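Local structure of phosphonomutase (Burkholderia cenocepacia J2315, 4MG4) at residues 17-22 with 191-196; 118-123 with 236-241; 69-74 with 105-110. The protein belongs to the phosphoenolpyruvate phosphomutase family of TIM-barrel proteins and forms an assembly of two chains. All coordinates share one frame; numbering follows the deposited sequence.

Interaction 1 (17-22 with 191-196)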
ATOM      1  N   ILE A  17       3.370  27.236   2.557  1.00 15.45           N
ATOM      2  CA  ILE A  17       3.381  26.582   3.864  1.00 15.36           C
ATOM      3  C   ILE A  17       4.591  25.633   3.915  1.00 13.55           C
ATOM      4  O   ILE A  17       5.396  25.672   4.824  1.00 13.61           O
ATOM      5  CB  ILE A  17       2.075  25.818   4.137  1.00 17.30           C
ATOM      6  CG1 ILE A  17       0.905  26.800   4.329  1.00 19.19           C
ATOM      7  CG2 ILE A  17       2.203  24.874   5.332  1.00 18.21           C
ATOM      8  CD1 ILE A  17      -0.491  26.173   4.377  1.00 20.50           C
ATOM      9  N   PHE A  18       4.708  24.785   2.908  1.00 12.83           N
ATOM     10  CA  PHE A  18       5.837  23.829   2.844  1.00 11.91           C
ATOM     11  C   PHE A  18       7.205  24.526   2.925  1.00 11.50           C
ATOM     12  O   PHE A  18       8.055  24.167   3.725  1.00 11.32           O
ATOM     13  CB  PHE A  18       5.722  22.978   1.584  1.00 11.81           C
ATOM     14  CG  PHE A  18       6.711  21.837   1.512  1.00 10.85           C
ATOM     15  CD1 PHE A  18       6.573  20.717   2.346  1.00 11.07           C
ATOM     16  CD2 PHE A  18       7.747  21.871   0.643  1.00 10.72           C
ATOM     17  CE1 PHE A  18       7.443  19.659   2.240  1.00 10.81           C
ATOM     18  CE2 PHE A  18       8.631  20.802   0.515  1.00 10.73           C
ATOM     19  CZ  PHE A  18       8.484  19.688   1.339  1.00 10.62           C
ATOM     20  N   ARG A  19       7.392  25.558   2.131  1.00 11.53           N
ATOM     21  CA  ARG A  19       8.648  26.327   2.165  1.00 11.67           C
ATOM     22  C   ARG A  19       8.944  26.885   3.567  1.00 12.02           C
ATOM     23  O   ARG A  19      10.083  26.802   4.064  1.00 11.08           O
ATOM     24  CB  ARG A  19       8.534  27.466   1.138  1.00 12.40           C
ATOM     25  CG  ARG A  19       9.829  28.245   0.990  1.00 13.05           C
ATOM     26  CD  ARG A  19       9.710  29.370  -0.027  1.00 14.33           C
ATOM     27  NE  ARG A  19       9.415  28.808  -1.324  1.00 15.13           N
ATOM     28  CZ  ARG A  19      10.299  28.250  -2.144  1.00 15.45           C
ATOM     29  NH1 ARG A  19      11.564  28.178  -1.856  1.00 15.30           N
ATOM     30  NH2 ARG A  19       9.875  27.716  -3.302  1.00 16.79           N
ATOM     31  N   SER A  20       7.910  27.460   4.197  1.00 13.83           N
ATOM     32  CA  SER A  20       8.024  28.085   5.533  1.00 14.78           C
ATOM     33  C   SER A  20       8.420  27.123   6.653  1.00 14.64           C
ATOM     34  O   SER A  20       8.932  27.529   7.704  1.00 15.32           O
ATOM     35  CB  SER A  20       6.740  28.828   5.878  1.00 16.52           C
ATOM     36  OG  SER A  20       5.740  27.953   6.398  1.00 19.49           O
ATOM     37  N   LEU A  21       8.176  25.850   6.432  1.00 13.31           N
ATOM     38  CA  LEU A  21       8.504  24.833   7.420  1.00 13.87           C
ATOM     39  C   LEU A  21       9.970  24.415   7.434  1.00 12.74           C
ATOM     40  O   LEU A  21      10.403  23.696   8.353  1.00 13.09           O
ATOM     41  CB  LEU A  21       7.589  23.589   7.226  1.00 14.94           C
ATOM     42  CG  LEU A  21       6.100  23.812   7.595  1.00 16.68           C
ATOM     43  CD1 LEU A  21       5.299  22.664   7.035  1.00 17.43           C
ATOM     44  CD2 LEU A  21       6.010  23.968   9.111  1.00 18.52           C
ATOM     45  N   HIS A  22      10.720  24.849   6.441  1.00 12.33           N
ATOM     46  CA  HIS A  22      12.160  24.594   6.424  1.00 12.10           C
ATOM     47  C   HIS A  22      12.868  25.624   7.258  1.00 14.14           C
ATOM     48  O   HIS A  22      13.154  26.712   6.786  1.00 17.02           O
ATOM     49  CB  HIS A  22      12.693  24.624   4.985  1.00 11.16           C
ATOM     50  CG  HIS A  22      12.171  23.504   4.126  1.00 10.26           C
ATOM     51  ND1 HIS A  22      10.880  23.478   3.641  1.00 10.36           N
ATOM     52  CD2 HIS A  22      12.788  22.411   3.601  1.00 10.07           C
ATOM     53  CE1 HIS A  22      10.703  22.384   2.929  1.00 10.24           C
ATOM     54  NE2 HIS A  22      11.846  21.733   2.856  1.00 10.19           N
ATOM     55  N   GLY A 191      19.074  27.088  -9.002  1.00 10.77           N
ATOM     56  CA  GLY A 191      17.713  27.286  -8.528  1.00 10.89           C
ATOM     57  C   GLY A 191      17.164  26.287  -7.526  1.00 10.18           C
ATOM     58  O   GLY A 191      15.972  26.357  -7.218  1.00 10.13           O
ATOM     59  N   ALA A 192      17.991  25.433  -6.951  1.00  9.75           N
ATOM     60  CA  ALA A 192      17.497  24.563  -5.876  1.00  9.69           C
ATOM     61  C   ALA A 192      17.107  25.385  -4.637  1.00  9.70           C
ATOM     62  O   ALA A 192      17.711  26.441  -4.360  1.00 10.20           O
ATOM     63  CB  ALA A 192      18.542  23.531  -5.488  1.00  9.84           C
ATOM     64  N   ASP A 193      16.133  24.878  -3.889  1.00  9.36           N
ATOM     65  CA  ASP A 193      15.663  25.505  -2.677  1.00  9.57           C
ATOM     66  C   ASP A 193      16.187  24.845  -1.407  1.00  9.76           C
ATOM     67  O   ASP A 193      16.252  25.497  -0.359  1.00 10.27           O
ATOM     68  CB  ASP A 193      14.126  25.479  -2.623  1.00 10.19           C
ATOM     69  CG  ASP A 193      13.464  26.158  -3.820  1.00 11.15           C
ATOM     70  OD1 ASP A 193      13.461  27.422  -3.839  1.00 12.92           O
ATOM     71  OD2 ASP A 193      13.037  25.455  -4.752  1.00 10.96           O
ATOM     72  N   GLY A 194      16.530  23.570  -1.483  1.00  8.85           N
ATOM     73  CA  GLY A 194      17.039  22.843  -0.341  1.00  8.95           C
ATOM     74  C   GLY A 194      18.109  21.876  -0.780  1.00  8.47           C
ATOM     75  O   GLY A 194      18.263  21.587  -1.942  1.00  8.20           O
ATOM     76  N   LEU A 195      18.914  21.414   0.168  1.00  8.53           N
ATOM     77  CA  LEU A 195      19.956  20.414  -0.098  1.00  9.38           C
ATOM     78  C   LEU A 195      19.687  19.205   0.769  1.00  9.11           C
ATOM     79  O   LEU A 195      19.593  19.351   2.001  1.00  9.79           O
ATOM     80  CB  LEU A 195      21.330  20.952   0.287  1.00 10.14           C
ATOM     81  CG  LEU A 195      22.546  20.057   0.062  1.00 10.96           C
ATOM     82  CD1 LEU A 195      22.782  19.946  -1.460  1.00 11.46           C
ATOM     83  CD2 LEU A 195      23.707  20.618   0.864  1.00 11.14           C
ATOM     84  N   PHE A 196      19.614  18.027   0.185  1.00  9.05           N
ATOM     85  CA  PHE A 196      19.445  16.778   0.901  1.00  9.62           C
ATOM     86  C   PHE A 196      20.752  15.934   0.751  1.00 10.31           C
ATOM     87  O   PHE A 196      21.216  15.664  -0.361  1.00  9.65           O
ATOM     88  CB  PHE A 196      18.226  16.026   0.354  1.00  9.64           C
ATOM     89  CG  PHE A 196      17.967  14.664   0.956  1.00 10.10           C
ATOM     90  CD1 PHE A 196      18.214  14.412   2.306  1.00 10.26           C
ATOM     91  CD2 PHE A 196      17.404  13.673   0.196  1.00 10.05           C
ATOM     92  CE1 PHE A 196      17.864  13.177   2.885  1.00 10.63           C
ATOM     93  CE2 PHE A 196      17.133  12.425   0.727  1.00 10.38           C
ATOM     94  CZ  PHE A 196      17.370  12.185   2.080  1.00 10.72           C
TER
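Arg-19 reaches from helix 11-20 to Asp-193, which sits just ahead of barrel strand 194-196, and the pair illustrates how a helix can cover the end of a TIM barrel where the strands begin. The link is narrow: a salt bridge between two partly exposed residues, with little surface buried between the segments. Arg-19 NH1 donates to Asp-193 OD1 over 2.8 Å, nearly straight at 165°. The carboxylate oxygen lies at the edge of the guanidinium, close to its plane, yet the nitrogen comes down on OD1 from well above the carboxylate plane, 64° out of it. The two side chains cross at about a right angle, and it is the bend of the arginine chain at chi3 (-62°) that turns its planar end to the aspartate. Neither charge depends on the other alone, since Arg-19 NE pairs with Asp-154 while Asp-193 OD2 forms a salt bridge with Arg-145 and accepts from the backbone N of Ile-157.

The same helix end and the residues just after it present a different, tightly packed side to the barrel. Phe-18, buried, rests on Leu-28, Ala-49, Pro-88 and Ile-117, and His-22 CE1 lies 3.5 Å above one face of the Phe-18 ring, offset toward the rim. His-22 ND1 donates to Phe-18 O over 2.9 Å; Leu-21 N reaches Phe-18 O, 3.2 Å away, from the opposite face of its plane.

Interaction 2 (118-123 with 236-241)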
ATOM      1  N   GLY A 118       6.515  20.327  -4.332  1.00 10.16           N
ATOM      2  CA  GLY A 118       7.961  20.253  -4.350  1.00  9.91           C
ATOM      3  C   GLY A 118       8.418  18.874  -4.727  1.00  9.97           C
ATOM      4  O   GLY A 118       7.572  17.964  -4.975  1.00  9.32           O
ATOM      5  N   CYS A 119       9.736  18.693  -4.807  1.00  9.46           N
ATOM      6  CA  CYS A 119      10.310  17.427  -5.176  1.00  9.97           C
ATOM      7  C   CYS A 119      11.657  17.194  -4.533  1.00  9.50           C
ATOM      8  O   CYS A 119      12.302  18.125  -4.013  1.00  9.04           O
ATOM      9  CB  CYS A 119      10.450  17.251  -6.695  1.00 10.72           C
ATOM     10  SG  CYS A 119      11.679  18.351  -7.420  1.00 11.36           S
ATOM     11  N   ASN A 120      12.073  15.930  -4.543  1.00  9.68           N
ATOM     12  CA  ASN A 120      13.496  15.606  -4.421  1.00  9.55           C
ATOM     13  C   ASN A 120      14.012  15.239  -5.806  1.00 10.37           C
ATOM     14  O   ASN A 120      13.352  14.448  -6.541  1.00 10.97           O
ATOM     15  CB  ASN A 120      13.777  14.412  -3.546  1.00  9.77           C
ATOM     16  CG  ASN A 120      13.750  14.747  -2.059  1.00  9.91           C
ATOM     17  OD1 ASN A 120      13.163  15.743  -1.636  1.00  9.41           O
ATOM     18  ND2 ASN A 120      14.397  13.897  -1.265  1.00 10.46           N
ATOM     19  N   LEU A 121      15.160  15.821  -6.158  1.00 10.44           N
ATOM     20  CA  LEU A 121      15.797  15.558  -7.470  1.00 11.30           C
ATOM     21  C   LEU A 121      17.248  15.236  -7.184  1.00 11.22           C
ATOM     22  O   LEU A 121      17.950  16.046  -6.581  1.00 10.73           O
ATOM     23  CB  LEU A 121      15.689  16.794  -8.385  1.00 11.80           C
ATOM     24  CG  LEU A 121      16.257  16.724  -9.797  1.00 12.81           C
ATOM     25  CD1 LEU A 121      15.555  15.636 -10.581  1.00 13.29           C
ATOM     26  CD2 LEU A 121      16.058  18.077 -10.447  1.00 12.60           C
ATOM     27  N   GLU A 122      17.680  14.055  -7.597  1.00 11.63           N
ATOM     28  CA  GLU A 122      18.935  13.457  -7.218  1.00 12.76           C
ATOM     29  C   GLU A 122      19.970  13.522  -8.349  1.00 12.74           C
ATOM     30  O   GLU A 122      19.627  13.393  -9.547  1.00 12.30           O
ATOM     31  CB  GLU A 122      18.610  11.989  -6.886  1.00 16.58           C
ATOM     32  CG  GLU A 122      19.680  11.162  -6.265  1.00 19.57           C
ATOM     33  CD  GLU A 122      19.134   9.768  -5.884  1.00 22.09           C
ATOM     34  OE1 GLU A 122      17.873   9.625  -5.889  1.00 21.05           O
ATOM     35  OE2 GLU A 122      19.942   8.885  -5.493  1.00 24.86           O
ATOM     36  N   ASP A 123      21.246  13.603  -7.963  1.00 12.04           N
ATOM     37  CA  ASP A 123      22.343  13.876  -8.882  1.00 12.55           C
ATOM     38  C   ASP A 123      23.131  12.635  -9.333  1.00 14.66           C
ATOM     39  O   ASP A 123      24.265  12.754  -9.736  1.00 15.10           O
ATOM     40  CB  ASP A 123      23.255  14.959  -8.292  1.00 11.85           C
ATOM     41  CG  ASP A 123      24.015  14.536  -7.060  1.00 11.69           C
ATOM     42  OD1 ASP A 123      23.814  13.414  -6.538  1.00 11.13           O
ATOM     43  OD2 ASP A 123      24.797  15.386  -6.584  1.00 11.87           O
ATOM     44  N   VAL A 236      20.061  21.656  11.354  1.00 11.49           N
ATOM     45  CA  VAL A 236      19.343  21.030  10.231  1.00 12.10           C
ATOM     46  C   VAL A 236      17.944  21.637  10.118  1.00 11.45           C
ATOM     47  O   VAL A 236      17.378  22.019  11.129  1.00 11.28           O
ATOM     48  CB  VAL A 236      19.303  19.531  10.496  1.00 14.15           C
ATOM     49  CG1 VAL A 236      18.330  18.770   9.710  1.00 15.52           C
ATOM     50  CG2 VAL A 236      20.729  18.964  10.370  1.00 13.59           C
ATOM     51  N   ALA A 237      17.466  21.781   8.882  1.00 10.11           N
ATOM     52  CA  ALA A 237      16.169  22.327   8.581  1.00  9.79           C
ATOM     53  C   ALA A 237      15.071  21.311   8.223  1.00  9.85           C
ATOM     54  O   ALA A 237      13.878  21.631   8.223  1.00  9.47           O
ATOM     55  CB  ALA A 237      16.328  23.343   7.449  1.00  9.89           C
ATOM     56  N   ARG A 238      15.482  20.100   7.881  1.00  9.83           N
ATOM     57  CA  ARG A 238      14.551  19.103   7.395  1.00  9.95           C
ATOM     58  C   ARG A 238      15.109  17.702   7.701  1.00 10.21           C
ATOM     59  O   ARG A 238      16.319  17.446   7.501  1.00  9.95           O
ATOM     60  CB  ARG A 238      14.346  19.305   5.910  1.00  9.83           C
ATOM     61  CG  ARG A 238      13.462  18.263   5.203  1.00  9.77           C
ATOM     62  CD  ARG A 238      13.139  18.780   3.793  1.00  9.79           C
ATOM     63  NE  ARG A 238      12.550  17.778   2.924  1.00  9.57           N
ATOM     64  CZ  ARG A 238      12.060  18.050   1.704  1.00  9.02           C
ATOM     65  NH1 ARG A 238      12.026  19.290   1.239  1.00  8.79           N
ATOM     66  NH2 ARG A 238      11.658  17.028   0.935  1.00  9.35           N
ATOM     67  N   ILE A 239      14.245  16.790   8.149  1.00 10.65           N
ATOM     68  CA  ILE A 239      14.643  15.450   8.526  1.00 11.87           C
ATOM     69  C   ILE A 239      13.765  14.420   7.772  1.00 12.15           C
ATOM     70  O   ILE A 239      12.538  14.526   7.806  1.00 14.59           O
ATOM     71  CB  ILE A 239      14.530  15.231  10.046  1.00 13.74           C
ATOM     72  CG1 ILE A 239      15.569  16.115  10.742  1.00 14.98           C
ATOM     73  CG2 ILE A 239      14.727  13.766  10.375  1.00 14.97           C
ATOM     74  CD1 ILE A 239      15.422  16.199  12.224  1.00 16.58           C
ATOM     75  N   SER A 240      14.425  13.483   7.110  1.00 11.97           N
ATOM     76  CA  SER A 240      13.872  12.387   6.329  1.00 12.95           C
ATOM     77  C   SER A 240      14.142  11.072   6.984  1.00 13.28           C
ATOM     78  O   SER A 240      15.076  10.944   7.794  1.00 11.73           O
ATOM     79  CB  SER A 240      14.643  12.344   4.919  1.00 13.75           C
ATOM     80  OG  SER A 240      14.326  13.436   4.293  1.00 17.51           O
ATOM     81  N   HIS A 241      13.286  10.095   6.655  1.00 14.07           N
ATOM     82  CA  HIS A 241      13.430   8.738   7.221  1.00 16.49           C
ATOM     83  C   HIS A 241      13.488   7.620   6.167  1.00 17.38           C
ATOM     84  O   HIS A 241      13.506   6.396   6.515  1.00 18.00           O
ATOM     85  CB  HIS A 241      12.270   8.491   8.230  1.00 18.09           C
ATOM     86  CG  HIS A 241      12.236   9.459   9.371  1.00 20.31           C
ATOM     87  ND1 HIS A 241      11.502  10.630   9.344  1.00 24.46           N
ATOM     88  CD2 HIS A 241      12.887   9.457  10.562  1.00 22.37           C
ATOM     89  CE1 HIS A 241      11.688  11.296  10.477  1.00 25.28           C
ATOM     90  NE2 HIS A 241      12.506  10.592  11.239  1.00 24.98           N
TER
HETATM   91  O   HOH W   1      10.902  18.948  -1.495  1.00  8.75           O
HETATM   92  O   HOH W   2      14.105  14.234   1.579  1.00 18.48           O
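Asn-120 and Arg-238 meet near the centre of the chain and account for nearly all the surface this contact buries. Asn-120 OD1 comes within 3.2 Å of Arg-238 NH2, but the angle is too poor for a hydrogen bond. The amide and guanidinium planes are turned 41° apart, with the oxygen set obliquely to the guanidinium, and the two side chains run antiparallel, one passing beside the other. The stronger partners are other residues: Asn-120 OD1 accepts from Asn-158 ND2, and Arg-238 NH1 is hydrogen-bonded to His-22 NE2.

Strands 118-122 and 238-240 are the fourth and eighth of the eight-stranded TIM barrel, so the contact spans the barrel interior instead of joining sheet neighbours; even the closest CA atoms, of Asn-120 and Ser-240, are 11.2 Å apart. Arg-238 crosses this gap with a chain extended from CG to NE, its CG anti to the backbone N (chi1 176°). Water completes the bridge in two places. One molecule, in the guanidinium plane at its edge, accepts from Arg-238 NH1 and donates to Cys-119 O, both at 3.0 Å. A second accepts from Asn-120 ND2 at 2.9 Å and is hydrogen-bonded to Ser-240 OG at 2.8 Å. Phe-196, from strand 194-196, packs against both Asn-120 and Ser-240, and Ser-240 OG has a further hydrogen-bonding partner in Asn-218 ND2.

Interaction 3 (69-74 with 105-110)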
ATOM      1  N   MET A  69       9.762   1.875 -12.047  1.00 24.55           N
ATOM      2  CA  MET A  69       8.311   2.143 -12.165  1.00 24.04           C
ATOM      3  C   MET A  69       8.112   3.214 -13.231  1.00 23.59           C
ATOM      4  O   MET A  69       8.814   4.196 -13.221  1.00 24.33           O
ATOM      5  CB  MET A  69       7.750   2.635 -10.809  1.00 24.24           C
ATOM      6  CG  MET A  69       6.248   2.800 -10.759  1.00 27.80           C
ATOM      7  SD  MET A  69       5.699   3.041  -9.039  1.00 30.05           S
ATOM      8  CE  MET A  69       3.991   3.398  -9.329  1.00 31.47           C
ATOM      9  N   PRO A  70       7.189   3.012 -14.186  1.00 23.53           N
ATOM     10  CA  PRO A  70       6.982   4.062 -15.178  1.00 22.70           C
ATOM     11  C   PRO A  70       6.533   5.378 -14.539  1.00 20.05           C
ATOM     12  O   PRO A  70       5.785   5.370 -13.554  1.00 20.75           O
ATOM     13  CB  PRO A  70       5.856   3.509 -16.058  1.00 24.53           C
ATOM     14  CG  PRO A  70       5.969   2.056 -15.918  1.00 26.03           C
ATOM     15  CD  PRO A  70       6.406   1.805 -14.492  1.00 24.52           C
ATOM     16  N   ARG A  71       7.005   6.474 -15.113  1.00 19.47           N
ATOM     17  CA  ARG A  71       6.676   7.798 -14.589  1.00 17.24           C
ATOM     18  C   ARG A  71       5.164   7.990 -14.455  1.00 16.26           C
ATOM     19  O   ARG A  71       4.699   8.539 -13.482  1.00 15.76           O
ATOM     20  CB  ARG A  71       7.226   8.869 -15.487  1.00 18.97           C
ATOM     21  CG  ARG A  71       7.091  10.249 -14.905  1.00 18.59           C
ATOM     22  CD  ARG A  71       7.705  11.352 -15.759  1.00 19.90           C
ATOM     23  NE  ARG A  71       6.934  11.578 -16.967  1.00 23.18           N
ATOM     24  CZ  ARG A  71       7.334  12.303 -17.988  1.00 23.85           C
ATOM     25  NH1 ARG A  71       6.517  12.441 -19.045  1.00 30.09           N
ATOM     26  NH2 ARG A  71       8.501  12.914 -17.994  1.00 21.87           N
ATOM     27  N   ALA A  72       4.404   7.559 -15.457  1.00 17.61           N
ATOM     28  CA  ALA A  72       2.944   7.781 -15.444  1.00 18.36           C
ATOM     29  C   ALA A  72       2.251   7.089 -14.271  1.00 18.44           C
ATOM     30  O   ALA A  72       1.342   7.616 -13.663  1.00 18.20           O
ATOM     31  CB  ALA A  72       2.356   7.332 -16.779  1.00 19.19           C
ATOM     32  N   LEU A  73       2.722   5.899 -13.948  1.00 19.74           N
ATOM     33  CA  LEU A  73       2.240   5.160 -12.795  1.00 21.92           C
ATOM     34  C   LEU A  73       2.622   5.900 -11.506  1.00 19.90           C
ATOM     35  O   LEU A  73       1.741   6.030 -10.640  1.00 19.70           O
ATOM     36  CB  LEU A  73       2.725   3.698 -12.816  1.00 24.60           C
ATOM     37  CG  LEU A  73       2.025   2.666 -11.933  1.00 30.96           C
ATOM     38  CD1 LEU A  73       0.509   2.800 -11.895  1.00 33.82           C
ATOM     39  CD2 LEU A  73       2.421   1.297 -12.487  1.00 32.87           C
ATOM     40  N   MET A  74       3.854   6.427 -11.374  1.00 19.75           N
ATOM     41  CA  MET A  74       4.221   7.273 -10.211  1.00 19.97           C
ATOM     42  C   MET A  74       3.306   8.476 -10.120  1.00 18.72           C
ATOM     43  O   MET A  74       2.861   8.809  -9.019  1.00 17.96           O
ATOM     44  CB  MET A  74       5.683   7.766 -10.184  1.00 21.51           C
ATOM     45  CG  MET A  74       5.959   8.809  -9.011  1.00 21.13           C
ATOM     46  SD  MET A  74       6.178   7.695  -7.549  1.00 30.98           S
ATOM     47  CE  MET A  74       7.682   6.813  -7.892  1.00 33.67           C
ATOM     48  N   ALA A 105      12.591  18.689 -17.050  1.00 14.16           N
ATOM     49  CA  ALA A 105      11.612  19.788 -16.937  1.00 15.16           C
ATOM     50  C   ALA A 105      10.202  19.272 -17.110  1.00 15.18           C
ATOM     51  O   ALA A 105       9.306  19.662 -16.355  1.00 14.76           O
ATOM     52  CB  ALA A 105      11.895  20.858 -17.964  1.00 15.97           C
ATOM     53  N   GLU A 106       9.997  18.390 -18.102  1.00 15.98           N
ATOM     54  CA  GLU A 106       8.673  17.777 -18.335  1.00 16.91           C
ATOM     55  C   GLU A 106       8.223  17.004 -17.084  1.00 14.80           C
ATOM     56  O   GLU A 106       7.101  17.085 -16.650  1.00 15.64           O
ATOM     57  CB  GLU A 106       8.674  16.859 -19.546  1.00 19.44           C
ATOM     58  CG  GLU A 106       7.345  16.147 -19.803  1.00 22.22           C
ATOM     59  CD  GLU A 106       7.329  15.322 -21.114  1.00 27.63           C
ATOM     60  OE1 GLU A 106       7.706  15.835 -22.170  1.00 30.37           O
ATOM     61  OE2 GLU A 106       6.904  14.150 -21.080  1.00 31.22           O
ATOM     62  N   THR A 107       9.107  16.244 -16.498  1.00 14.50           N
ATOM     63  CA  THR A 107       8.788  15.496 -15.281  1.00 14.01           C
ATOM     64  C   THR A 107       8.314  16.426 -14.155  1.00 13.04           C
ATOM     65  O   THR A 107       7.336  16.186 -13.477  1.00 12.60           O
ATOM     66  CB  THR A 107       9.992  14.646 -14.840  1.00 13.72           C
ATOM     67  OG1 THR A 107      10.268  13.661 -15.852  1.00 14.28           O
ATOM     68  CG2 THR A 107       9.727  13.929 -13.507  1.00 14.00           C
ATOM     69  N   ILE A 108       9.065  17.500 -13.902  1.00 13.75           N
ATOM     70  CA  ILE A 108       8.680  18.442 -12.879  1.00 13.64           C
ATOM     71  C   ILE A 108       7.335  19.077 -13.210  1.00 13.54           C
ATOM     72  O   ILE A 108       6.457  19.216 -12.366  1.00 13.20           O
ATOM     73  CB  ILE A 108       9.726  19.571 -12.758  1.00 14.63           C
ATOM     74  CG1 ILE A 108      11.021  18.957 -12.308  1.00 18.27           C
ATOM     75  CG2 ILE A 108       9.177  20.795 -12.000  1.00 13.97           C
ATOM     76  CD1 ILE A 108      11.013  18.640 -10.937  1.00 16.60           C
ATOM     77  N   ALA A 109       7.154  19.460 -14.459  1.00 13.71           N
ATOM     78  CA  ALA A 109       5.895  20.052 -14.876  1.00 13.50           C
ATOM     79  C   ALA A 109       4.767  19.089 -14.659  1.00 13.00           C
ATOM     80  O   ALA A 109       3.698  19.501 -14.237  1.00 13.68           O
ATOM     81  CB  ALA A 109       5.926  20.504 -16.357  1.00 13.81           C
ATOM     82  N   MET A 110       4.977  17.810 -14.935  0.50 12.98           N
ATOM     83  CA  MET A 110       3.945  16.814 -14.654  0.50 13.07           C
ATOM     84  C   MET A 110       3.659  16.655 -13.151  0.50 13.15           C
ATOM     85  O   MET A 110       2.511  16.458 -12.758  0.50 12.83           O
ATOM     86  CB  MET A 110       4.298  15.496 -15.300  0.50 13.50           C
ATOM     87  CG  MET A 110       4.410  15.720 -16.779  0.50 14.25           C
ATOM     88  SD  MET A 110       2.796  15.644 -17.566  0.50 14.76           S
ATOM     89  CE  MET A 110       1.618  16.906 -17.307  0.50 14.99           C
TER
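The side chain of Arg-71 leaves its helix extended, then bends at chi3 (71°), and this turn carries the guanidinium to Glu-106 and Thr-107 on the next helix. Glu-106 meets it with an extended chain, while the first torsion of Thr-107 sets OG1 beside its own backbone N. The setting is a pair of outer helices of the TIM barrel, 71-84 and 101-113, which follow the second and third strands. Arg-71 belongs to the first turn of its helix, directly after Pro-70 at the N-cap, so one residue near that helix end reaches across to the neighbouring helix.

Two nitrogens of the guanidinium take different partners along its edge. NH1 of Arg-71 forms a salt bridge with Glu-106 OE2 at 2.7 Å, almost in the guanidinium plane and close to straight (164°), and it meets the anti lone pair of the oxygen, the one facing away from OE1. NH2 of Arg-71 donates to Thr-107 OG1 at 2.9 Å, more bent at 150°, with the hydroxyl oxygen somewhat out of the guanidinium plane. Together the two bonds restrain rotation of the planar group. Nearer the backbone, the aliphatic part of the side chain joins in, with Arg-71 CD 4.0 Å from Thr-107 CG2, and Tyr-97 also touches the arginine.

Exposure differs across the contact: Glu-106 is exposed, Thr-107 buried. The threonine hydroxyl is itself positioned from the loop before helix 101-113, because OG1, while accepting from Arg-71 NH2, is also hydrogen-bonded to the carbonyl O of Gly-96.

From the N terminus, the chain first passes 17-22, whose partner 191-196 closes interaction 1 much later, the longest loop of the three. Inside that loop interaction 3 opens at 69-74 and closes at 105-110, fully nested, joining two successive outer helices. Helix 101-113 then leads into strand 118-122, where interaction 2 begins; Ile-108 CD1 and Cys-119 SG touch at 3.6 Å. Interaction 2 closes only at 236-241, after interaction 1 has ended, so these two cross. They also meet in space, with Phe-18 CZ 3.6 Å from Arg-238 NH1. Thus the helix at the barrel's end, its interior and its outer helices are tied in turn.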